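PDB 3CNL: ribosome biogenesis GTPase A, which binds and probably hydrolyses GTP, as a circularly permuted GTPase thought to act in a late step of 50S ribosomal subunit assembly. Local coordinates for residues V26-A31 with I50-K55; G106-G111 with I154-I159. All coordinates share one frame; numbering follows the deposited sequence.

Interaction 1 (V26-A31 with I50-K55); sequences VEVRDA and IILLNK. With GNP (phosphoaminophosphonic acid-guanylate ester), chain B.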
loop_
_atom_site.group_PDB
_atom_site.type_symbol
_atom_site.label_atom_id
_atom_site.label_comp_id
_atom_site.label_asym_id
_atom_site.label_seq_id
_atom_site.Cartn_x
_atom_site.Cartn_y
_atom_site.Cartn_z
ATOM N N VAL A 26 -8.049 -9.125 -6.825
ATOM C CA VAL A 26 -8.002 -8.472 -5.513
ATOM C C VAL A 26 -6.903 -7.405 -5.569
ATOM O O VAL A 26 -5.695 -7.707 -5.666
ATOM C CB VAL A 26 -7.746 -9.485 -4.374
ATOM C CG1 VAL A 26 -7.637 -8.766 -3.013
ATOM C CG2 VAL A 26 -8.858 -10.548 -4.332
ATOM N N GLU A 27 -7.347 -6.155 -5.574
ATOM C CA GLU A 27 -6.447 -5.013 -5.595
ATOM C C GLU A 27 -6.080 -4.653 -4.152
ATOM O O GLU A 27 -6.912 -4.175 -3.368
ATOM C CB GLU A 27 -7.123 -3.865 -6.340
ATOM C CG GLU A 27 -6.259 -2.659 -6.611
ATOM C CD GLU A 27 -7.076 -1.513 -7.189
ATOM O OE1 GLU A 27 -6.493 -0.645 -7.843
ATOM O OE2 GLU A 27 -8.312 -1.463 -6.972
ATOM N N VAL A 28 -4.827 -4.916 -3.804
ATOM C CA VAL A 28 -4.331 -4.666 -2.456
ATOM C C VAL A 28 -3.758 -3.236 -2.362
ATOM O O VAL A 28 -2.673 -2.933 -2.894
ATOM C CB VAL A 28 -3.330 -5.749 -2.003
ATOM C CG1 VAL A 28 -2.817 -5.482 -0.548
ATOM C CG2 VAL A 28 -3.949 -7.153 -2.114
ATOM N N ARG A 29 -4.517 -2.377 -1.677
ATOM C CA ARG A 29 -4.173 -0.979 -1.476
ATOM C C ARG A 29 -3.839 -0.780 -0.008
ATOM O O ARG A 29 -4.201 -1.612 0.812
ATOM C CB ARG A 29 -5.367 -0.095 -1.832
ATOM C CG ARG A 29 -5.917 -0.273 -3.272
ATOM C CD ARG A 29 -6.806 0.897 -3.617
ATOM N NE ARG A 29 -7.512 0.674 -4.864
ATOM C CZ ARG A 29 -8.313 1.549 -5.455
ATOM N NH1 ARG A 29 -8.520 2.751 -4.919
ATOM N NH2 ARG A 29 -8.902 1.223 -6.599
ATOM N N ASP A 30 -3.151 0.310 0.310
ATOM C CA ASP A 30 -2.904 0.724 1.695
ATOM C C ASP A 30 -4.086 1.637 2.050
ATOM O O ASP A 30 -4.389 2.565 1.310
ATOM C CB ASP A 30 -1.540 1.450 1.796
ATOM C CG ASP A 30 -1.093 1.698 3.240
ATOM O OD1 ASP A 30 -1.900 2.211 4.027
ATOM O OD2 ASP A 30 0.078 1.409 3.594
ATOM N N ALA A 31 -4.778 1.344 3.155
ATOM C CA ALA A 31 -5.916 2.152 3.624
ATOM C C ALA A 31 -5.523 3.576 3.987
ATOM O O ALA A 31 -6.370 4.476 4.040
ATOM C CB ALA A 31 -6.564 1.479 4.850
ATOM N N ILE A 50 -12.130 -6.691 -6.521
ATOM C CA ILE A 50 -12.347 -6.366 -5.110
ATOM C C ILE A 50 -11.259 -5.373 -4.673
ATOM O O ILE A 50 -10.068 -5.646 -4.830
ATOM C CB ILE A 50 -12.265 -7.636 -4.248
ATOM C CG1 ILE A 50 -13.203 -8.724 -4.807
ATOM C CG2 ILE A 50 -12.565 -7.329 -2.760
ATOM C CD1 ILE A 50 -13.105 -10.041 -4.072
ATOM N N ILE A 51 -11.663 -4.221 -4.149
ATOM C CA ILE A 51 -10.696 -3.270 -3.569
ATOM C C ILE A 51 -10.493 -3.641 -2.109
ATOM O O ILE A 51 -11.440 -3.626 -1.329
ATOM C CB ILE A 51 -11.167 -1.811 -3.692
ATOM C CG1 ILE A 51 -11.256 -1.416 -5.166
ATOM C CG2 ILE A 51 -10.229 -0.850 -2.867
ATOM C CD1 ILE A 51 -12.038 -0.130 -5.449
ATOM N N LEU A 52 -9.270 -4.020 -1.762
ATOM C CA LEU A 52 -8.949 -4.396 -0.412
ATOM C C LEU A 52 -8.129 -3.269 0.223
ATOM O O LEU A 52 -7.061 -2.904 -0.277
ATOM C CB LEU A 52 -8.187 -5.726 -0.429
ATOM C CG LEU A 52 -7.811 -6.470 0.850
ATOM C CD1 LEU A 52 -7.424 -7.902 0.501
ATOM C CD2 LEU A 52 -6.649 -5.823 1.538
ATOM N N LEU A 53 -8.650 -2.695 1.306
ATOM C CA LEU A 53 -7.949 -1.608 1.986
ATOM C C LEU A 53 -7.162 -2.222 3.114
ATOM O O LEU A 53 -7.718 -2.518 4.167
ATOM C CB LEU A 53 -8.932 -0.555 2.504
ATOM C CG LEU A 53 -9.753 0.135 1.418
ATOM C CD1 LEU A 53 -10.622 1.215 2.043
ATOM C CD2 LEU A 53 -8.877 0.708 0.253
ATOM N N ASN A 54 -5.865 -2.447 2.882
ATOM C CA ASN A 54 -5.064 -3.228 3.809
ATOM C C ASN A 54 -4.420 -2.353 4.905
ATOM O O ASN A 54 -4.426 -1.135 4.789
ATOM C CB ASN A 54 -3.986 -3.968 3.016
ATOM C CG ASN A 54 -3.450 -5.146 3.740
ATOM O OD1 ASN A 54 -4.130 -5.717 4.562
ATOM N ND2 ASN A 54 -2.218 -5.535 3.434
ATOM N N LYS A 55 -3.856 -2.992 5.930
ATOM C CA LYS A 55 -3.105 -2.323 7.015
ATOM C C LYS A 55 -3.969 -1.349 7.844
ATOM O O LYS A 55 -3.456 -0.328 8.336
ATOM C CB LYS A 55 -1.836 -1.602 6.488
ATOM C CG LYS A 55 -0.852 -2.482 5.671
ATOM C CD LYS A 55 0.458 -1.770 5.348
ATOM C CE LYS A 55 1.333 -2.660 4.459
ATOM N NZ LYS A 55 2.664 -2.036 4.198
HETATM P PG GNP B . 6.171 -6.167 -2.534
HETATM O O1G GNP B . 5.274 -6.384 -3.731
HETATM O O2G GNP B . 6.808 -4.790 -2.535
HETATM O O3G GNP B . 7.157 -7.326 -2.456
HETATM N N3B GNP B . 5.516 -6.264 -1.094
HETATM P PB GNP B . 4.126 -6.888 -0.685
HETATM O O1B GNP B . 3.014 -6.123 -1.324
HETATM O O2B GNP B . 4.168 -8.352 -0.979
HETATM O O3A GNP B . 4.041 -6.681 0.840
HETATM P PA GNP B . 4.479 -7.614 2.010
HETATM O O1A GNP B . 3.423 -8.591 2.321
HETATM O O2A GNP B . 5.838 -8.150 1.825
HETATM O "O5'" GNP B . 4.495 -6.644 3.228
HETATM C "C5'" GNP B . 5.282 -5.444 3.249
HETATM C "C4'" GNP B . 5.453 -5.018 4.704
HETATM O "O4'" GNP B . 4.177 -4.647 5.302
HETATM C "C3'" GNP B . 6.021 -6.062 5.649
HETATM O "O3'" GNP B . 6.844 -5.400 6.598
HETATM C "C2'" GNP B . 4.774 -6.609 6.325
HETATM O "O2'" GNP B . 5.093 -7.162 7.581
HETATM C "C1'" GNP B . 3.927 -5.353 6.494
HETATM N N9 GNP B . 2.485 -5.579 6.515
HETATM C C8 GNP B . 1.766 -6.351 5.624
HETATM N N7 GNP B . 0.478 -6.343 5.870
HETATM C C5 GNP B . 0.354 -5.515 7.007
HETATM C C6 GNP B . -0.788 -5.110 7.751
HETATM O O6 GNP B . -1.979 -5.420 7.568
HETATM N N1 GNP B . -0.456 -4.251 8.815
HETATM C C2 GNP B . 0.828 -3.833 9.123
HETATM N N2 GNP B . 0.974 -3.010 10.183
HETATM N N3 GNP B . 1.898 -4.191 8.435
HETATM C C4 GNP B . 1.587 -5.034 7.402
HETATM O O HOH W 1 2.153 0.004 2.548
#
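Arg29 lies across Ile51 on one face of a parallel strand pair, 26-30 beside 50-54. With CG anti to its carbonyl carbon (chi1 -57°) and the chain extended as far as NE, its guanidinium lays one face over the isoleucine, whose CG2 sits 3.7 Å above the plane near the rim and whose CD1 is 3.6 Å from NH2. NH2 also forms a salt bridge with Glu27 OE2 at 2.8 Å, within the guanidinium plane but from above the carboxylate plane. Glu27 OE1 and Arg29 NH1 turn to backbone groups of Ala39 and Pro34, so both ends of this buried ion pair are doubly held. The opposite face carries Val26, Val28, Leu52 and Asn54; there Val26 CG1 meets Leu52 CD1 at 3.6 Å. Five backbone hydrogen bonds join the two segments, the last from Ala31 N, just past its strand, to Asn54 O at 3.0 Å.

At the C-terminal ends the chemistry turns polar. Asn54, with CG anti to the backbone N, runs alongside Val28, and its ND2 donates to Thr110 O. Extended, Lys55 passes over the guanine face, CG 3.4 Å from GNP C6, and its NZ reaches the ribose O4' at 3.2 Å and Asn109 O. A water accepts from Lys55 NZ and links it to Asp30 OD2, itself paired with Arg32; the Asp30 OD2 to Lys55 NZ separation is 4.3 Å. Asn54 and Lys55 open the guanine-recognition NKxD motif, and the lysine divides its work: its aliphatic carbons cover the base, while the ammonium, probably stabilised by the nearby aspartate, bridges sugar and P-loop.

Interaction 2 (G106-G111 with I154-I159); sequences GVPNTG and ILYKNI. With GNP (phosphoaminophosphonic acid-guanylate ester), chain B.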
loop_
_atom_site.group_PDB
_atom_site.type_symbol
_atom_site.label_atom_id
_atom_site.label_comp_id
_atom_site.label_asym_id
_atom_site.label_seq_id
_atom_site.Cartn_x
_atom_site.Cartn_y
_atom_site.Cartn_z
ATOM N N GLY A 106 -1.148 -5.240 -6.893
ATOM C CA GLY A 106 -0.985 -3.949 -6.201
ATOM C C GLY A 106 0.388 -3.334 -6.402
ATOM O O GLY A 106 1.298 -3.972 -6.957
ATOM N N VAL A 107 0.555 -2.098 -5.938
ATOM C CA VAL A 107 1.881 -1.461 -6.041
ATOM C C VAL A 107 2.749 -2.095 -4.968
ATOM O O VAL A 107 2.224 -2.802 -4.129
ATOM C CB VAL A 107 1.801 0.060 -5.870
ATOM C CG1 VAL A 107 0.879 0.678 -6.944
ATOM C CG2 VAL A 107 1.342 0.430 -4.420
ATOM N N PRO A 108 4.076 -1.861 -5.001
ATOM C CA PRO A 108 4.944 -2.456 -4.003
ATOM C C PRO A 108 4.545 -2.135 -2.561
ATOM O O PRO A 108 4.043 -1.036 -2.287
ATOM C CB PRO A 108 6.307 -1.831 -4.324
ATOM C CG PRO A 108 6.243 -1.491 -5.780
ATOM C CD PRO A 108 4.832 -1.063 -5.994
ATOM N N ASN A 109 4.736 -3.117 -1.680
ATOM C CA ASN A 109 4.724 -2.962 -0.213
ATOM C C ASN A 109 3.369 -2.983 0.476
ATOM O O ASN A 109 3.303 -2.904 1.709
ATOM C CB ASN A 109 5.498 -1.691 0.229
ATOM C CG ASN A 109 5.970 -1.779 1.653
ATOM O OD1 ASN A 109 6.609 -2.747 2.012
ATOM N ND2 ASN A 109 5.628 -0.777 2.488
ATOM N N THR A 110 2.294 -3.120 -0.291
ATOM C CA THR A 110 0.924 -2.961 0.269
ATOM C C THR A 110 0.423 -4.170 1.049
ATOM O O THR A 110 -0.640 -4.103 1.655
ATOM C CB THR A 110 -0.105 -2.676 -0.805
ATOM O OG1 THR A 110 -0.084 -3.750 -1.762
ATOM C CG2 THR A 110 0.193 -1.345 -1.505
ATOM N N GLY A 111 1.168 -5.277 1.008
ATOM C CA GLY A 111 0.845 -6.457 1.833
ATOM C C GLY A 111 0.442 -7.722 1.072
ATOM O O GLY A 111 -0.188 -8.613 1.650
ATOM N N ILE A 154 2.830 -7.183 -9.464
ATOM C CA ILE A 154 3.315 -5.952 -8.845
ATOM C C ILE A 154 3.173 -4.826 -9.863
ATOM O O ILE A 154 3.696 -4.916 -10.973
ATOM C CB ILE A 154 4.774 -6.102 -8.372
ATOM C CG1 ILE A 154 4.894 -7.280 -7.401
ATOM C CG2 ILE A 154 5.288 -4.798 -7.747
ATOM C CD1 ILE A 154 6.317 -7.747 -7.140
ATOM N N LEU A 155 2.454 -3.774 -9.479
ATOM C CA LEU A 155 2.220 -2.637 -10.352
ATOM C C LEU A 155 3.162 -1.465 -10.067
ATOM O O LEU A 155 3.181 -0.917 -8.967
ATOM C CB LEU A 155 0.760 -2.187 -10.236
ATOM C CG LEU A 155 0.133 -1.271 -11.296
ATOM C CD1 LEU A 155 0.139 0.195 -10.880
ATOM C CD2 LEU A 155 0.725 -1.465 -12.709
ATOM N N TYR A 156 3.945 -1.095 -11.076
ATOM C CA TYR A 156 4.779 0.100 -11.023
ATOM C C TYR A 156 4.116 1.164 -11.874
ATOM O O TYR A 156 3.975 0.997 -13.083
ATOM C CB TYR A 156 6.190 -0.197 -11.528
ATOM C CG TYR A 156 6.813 -1.402 -10.869
ATOM C CD1 TYR A 156 7.530 -1.284 -9.679
ATOM C CD2 TYR A 156 6.677 -2.667 -11.431
ATOM C CE1 TYR A 156 8.102 -2.397 -9.071
ATOM C CE2 TYR A 156 7.246 -3.786 -10.832
ATOM C CZ TYR A 156 7.949 -3.643 -9.652
ATOM O OH TYR A 156 8.503 -4.766 -9.066
ATOM N N LYS A 157 3.683 2.255 -11.255
ATOM C CA LYS A 157 2.926 3.248 -11.998
ATOM C C LYS A 157 3.657 4.571 -12.222
ATOM O O LYS A 157 4.686 4.828 -11.604
ATOM C CB LYS A 157 1.531 3.445 -11.394
ATOM C CG LYS A 157 1.441 4.208 -10.103
ATOM C CD LYS A 157 0.075 3.928 -9.485
ATOM C CE LYS A 157 -0.399 5.096 -8.682
ATOM N NZ LYS A 157 -1.728 4.838 -8.085
ATOM N N ASN A 158 3.108 5.382 -13.128
ATOM C CA ASN A 158 3.696 6.659 -13.542
ATOM C C ASN A 158 3.524 7.726 -12.470
ATOM O O ASN A 158 2.398 8.066 -12.094
ATOM C CB ASN A 158 3.078 7.117 -14.879
ATOM C CG ASN A 158 3.171 8.631 -15.103
ATOM O OD1 ASN A 158 4.250 9.188 -15.370
ATOM N ND2 ASN A 158 2.024 9.302 -15.021
ATOM N N ILE A 159 4.641 8.247 -11.974
ATOM C CA ILE A 159 4.582 9.324 -11.001
ATOM C C ILE A 159 4.855 10.655 -11.684
ATOM O O ILE A 159 5.998 11.014 -11.949
ATOM C CB ILE A 159 5.529 9.105 -9.810
ATOM C CG1 ILE A 159 5.257 7.744 -9.176
ATOM C CG2 ILE A 159 5.309 10.206 -8.789
ATOM C CD1 ILE A 159 6.479 7.033 -8.719
HETATM P PG GNP B . 6.171 -6.167 -2.534
HETATM O O1G GNP B . 5.274 -6.384 -3.731
HETATM O O2G GNP B . 6.808 -4.790 -2.535
HETATM O O3G GNP B . 7.157 -7.326 -2.456
HETATM N N3B GNP B . 5.516 -6.264 -1.094
HETATM P PB GNP B . 4.126 -6.888 -0.685
HETATM O O1B GNP B . 3.014 -6.123 -1.324
HETATM O O2B GNP B . 4.168 -8.352 -0.979
HETATM O O3A GNP B . 4.041 -6.681 0.840
HETATM P PA GNP B . 4.479 -7.614 2.010
HETATM O O1A GNP B . 3.423 -8.591 2.321
HETATM O O2A GNP B . 5.838 -8.150 1.825
HETATM O "O5'" GNP B . 4.495 -6.644 3.228
HETATM C "C5'" GNP B . 5.282 -5.444 3.249
HETATM C "C4'" GNP B . 5.453 -5.018 4.704
HETATM O "O4'" GNP B . 4.177 -4.647 5.302
HETATM C "C3'" GNP B . 6.021 -6.062 5.649
HETATM O "O3'" GNP B . 6.844 -5.400 6.598
HETATM C "C2'" GNP B . 4.774 -6.609 6.325
HETATM O "O2'" GNP B . 5.093 -7.162 7.581
HETATM C "C1'" GNP B . 3.927 -5.353 6.494
HETATM N N9 GNP B . 2.485 -5.579 6.515
HETATM C C8 GNP B . 1.766 -6.351 5.624
HETATM N N7 GNP B . 0.478 -6.343 5.870
HETATM C C5 GNP B . 0.354 -5.515 7.007
HETATM C C6 GNP B . -0.788 -5.110 7.751
HETATM O O6 GNP B . -1.979 -5.420 7.568
HETATM N N1 GNP B . -0.456 -4.251 8.815
HETATM C C2 GNP B . 0.828 -3.833 9.123
HETATM N N2 GNP B . 0.974 -3.010 10.183
HETATM N N3 GNP B . 1.898 -4.191 8.435
HETATM C C4 GNP B . 1.587 -5.034 7.402
#
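Pro108 sets its ring obliquely against two side chains of segment 154-159, using CG for both. Pro108 CG lies 4.0 Å from Ile154 CG2 and 3.9 Å from Tyr156 CE1, while the neighbouring CD rests on Leu155 O. Ile154 carries CG2 anti to its backbone N, on the proline side, and CG1 anti to the carbonyl carbon (chi1 -57°), near GNP O1G at 3.8 Å. Val107 crosses Leu155 at a slant: its CG1 meets Leu155 CD1 at 4.0 Å, and its CA-H points at Leu155 O. The one backbone hydrogen bond is Leu155 N to Gly106 O, 2.8 Å and nearly straight at the hydrogen, with the donor above the carbonyl plane. An alanine in place of Pro108 would probably open a gap beside Ile154 CG2 and the tyrosine ring, and free the backbone to turn.

From Val107 to Thr110 the chain makes a type II turn; the amides of Asn109, within it, and Gly111, just beyond it, face the phosphates. Gly111 N donates to GNP O1B at 3.1 Å, and Asn109 N makes a weak bond to O2G. These residues belong to the P-loop (Walker A), which continues into Lys112 and Ser113, and the backbone angles of Gly111 call for glycine. The loop leaves strand 101-106 and enters helix 112-120 with Gly111 as N-cap; segment 154-159 continues from the adjacent parallel strand 147-154 toward helix 162-170, against which Lys157 and Ile159 pack.

In the fold
Interactions 1 and 2, with centres about 12 Å apart, bring different parts of one mixed sheet, at its parallel strands, to the same nucleotide. Strand 24-30 lies between strands 48-54 and 101-106, so 26-31 is flanked by both the strand that leads to the NKxD residues and that leading into the P-loop. The two contacts meet directly: Lys55 NZ lies 2.7 Å from Asn109 O and Asn54 ND2 2.8 Å from Thr110 O, both probable hydrogen bonds, and Thr110 OG1 bonds to Val28 O. Interaction 1 thus serves mainly the guanine and ribose, interaction 2 mainly the phosphates. Lys112, Ser113 and Thr114, at the start of helix 112-120, add further bonds to GNP, as do Asp57 and Lys83.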